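Local coordinates for flavin-nucleotide-binding protein (Azotobacter vinelandii, PDB 6RK0), which binds FAD and heme b and probably acts as a low-potential terminal oxidase associated with the iron-only nitrogenase of this nitrogen-fixing bacterium, at residues E33-K36 with A37-A41. Sequence-based numbering, arbitrary orientation.
Sequences ETVK and AILDA
Val35 and Leu39 run alongside each other from successive turns of one helix, with Val35 CG1 resting 3.9 Å from Leu39 CD1. Val35 reaches it with CG1, which chi1 of 171° puts opposite the backbone N. Leu39 sends CG back along the helix, 3.2 Å from Val35 O, the same oxygen that receives the nearly straight bond from Leu39 N (3.0 Å, 171° at the hydrogen). Thr34 and Ile38 make a second i to i+4 pair: Thr34 CG2 meets Ile38 CD1 at 3.9 Å, while the other branch, OG1, hydrogen-bonds to Asp31 OD2. On the outer face Asp40 N bonds to Lys36 O (2.8 Å), and the Asp40 carboxylate folds back over that carbonyl, OD2 lying 3.2 Å from Lys36 O; the salt bridge from Arg64 NE to Asp40 OD1 probably eases the repulsion between these acceptors. Branched, apolar residues suit the buried side: Val35 packs on strand 169-174, Ile38 on 169-174 and 108-118, Leu39 on 108-118 and 54-65, whereas Glu33 and Ala37 fit the exposed one. The arrangement is that of an amphipathic alpha-helix, here lying against the antiparallel beta-sheet of a flavin-binding pyridoxamine 5'-phosphate oxidase-like fold.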
loop_
_atom_site.group_PDB
_atom_site.type_symbol
_atom_site.label_atom_id
_atom_site.label_comp_id
_atom_site.label_asym_id
_atom_site.label_seq_id
_atom_site.Cartn_x
_atom_site.Cartn_y
_atom_site.Cartn_z
ATOM N N GLU A 33 -18.737 -11.041 1.851
ATOM C CA GLU A 33 -19.060 -10.081 0.799
ATOM C C GLU A 33 -18.134 -8.869 0.852
ATOM O O GLU A 33 -17.649 -8.404 -0.184
ATOM C CB GLU A 33 -20.519 -9.645 0.935
ATOM C CG GLU A 33 -20.939 -8.696 -0.147
ATOM C CD GLU A 33 -22.407 -8.320 -0.059
ATOM O OE1 GLU A 33 -23.190 -9.020 0.642
ATOM O OE2 GLU A 33 -22.776 -7.317 -0.700
ATOM N N THR A 34 -17.879 -8.348 2.050
ATOM C CA THR A 34 -16.967 -7.217 2.195
ATOM C C THR A 34 -15.527 -7.621 1.879
ATOM O O THR A 34 -14.808 -6.893 1.184
ATOM C CB THR A 34 -17.083 -6.603 3.587
ATOM O OG1 THR A 34 -18.426 -6.138 3.787
ATOM C CG2 THR A 34 -16.098 -5.420 3.733
ATOM N N VAL A 35 -15.094 -8.776 2.370
ATOM C CA VAL A 35 -13.743 -9.259 2.070
ATOM C C VAL A 35 -13.526 -9.273 0.571
ATOM O O VAL A 35 -12.551 -8.737 0.048
ATOM C CB VAL A 35 -13.523 -10.653 2.694
ATOM C CG1 VAL A 35 -12.236 -11.294 2.236
ATOM C CG2 VAL A 35 -13.619 -10.591 4.222
ATOM N N LYS A 36 -14.445 -9.939 -0.150
ATOM C CA LYS A 36 -14.323 -10.055 -1.605
ATOM C C LYS A 36 -14.394 -8.701 -2.292
ATOM O O LYS A 36 -13.674 -8.455 -3.266
ATOM C CB LYS A 36 -15.402 -10.996 -2.158
ATOM C CG LYS A 36 -15.178 -12.422 -1.760
ATOM C CD LYS A 36 -16.305 -13.330 -2.276
ATOM C CE LYS A 36 -16.060 -14.779 -1.913
ATOM N NZ LYS A 36 -17.117 -15.624 -2.544
ATOM N N ALA A 37 -15.261 -7.804 -1.814
ATOM C CA ALA A 37 -15.395 -6.510 -2.472
ATOM C C ALA A 37 -14.123 -5.687 -2.355
ATOM O O ALA A 37 -13.758 -4.961 -3.294
ATOM C CB ALA A 37 -16.573 -5.731 -1.912
ATOM N N ILE A 38 -13.415 -5.774 -1.224
ATOM C CA ILE A 38 -12.156 -5.047 -1.098
ATOM C C ILE A 38 -11.086 -5.701 -1.964
ATOM O O ILE A 38 -10.374 -5.029 -2.717
ATOM C CB ILE A 38 -11.737 -4.944 0.379
ATOM C CG1 ILE A 38 -12.787 -4.180 1.203
ATOM C CG2 ILE A 38 -10.383 -4.277 0.496
ATOM C CD1 ILE A 38 -12.591 -4.196 2.710
ATOM N N LEU A 39 -10.976 -7.030 -1.889
ATOM C CA LEU A 39 -9.982 -7.729 -2.692
ATOM C C LEU A 39 -10.198 -7.493 -4.187
ATOM O O LEU A 39 -9.238 -7.425 -4.956
ATOM C CB LEU A 39 -10.043 -9.213 -2.390
ATOM C CG LEU A 39 -9.630 -9.638 -0.976
ATOM C CD1 LEU A 39 -9.889 -11.123 -0.813
ATOM C CD2 LEU A 39 -8.156 -9.297 -0.705
ATOM N N ASP A 40 -11.449 -7.372 -4.619
ATOM C CA ASP A 40 -11.742 -7.252 -6.034
ATOM C C ASP A 40 -11.515 -5.834 -6.544
ATOM O O ASP A 40 -11.506 -5.631 -7.750
ATOM C CB ASP A 40 -13.183 -7.669 -6.312
ATOM C CG ASP A 40 -13.414 -9.162 -6.146
ATOM O OD1 ASP A 40 -12.422 -9.920 -6.042
ATOM O OD2 ASP A 40 -14.608 -9.568 -6.124
ATOM N N ALA A 41 -11.337 -4.857 -5.664
ATOM C CA ALA A 41 -11.234 -3.460 -6.038
ATOM C C ALA A 41 -9.841 -3.016 -6.451
ATOM O O ALA A 41 -9.708 -1.910 -6.991
ATOM C CB ALA A 41 -11.722 -2.572 -4.910
#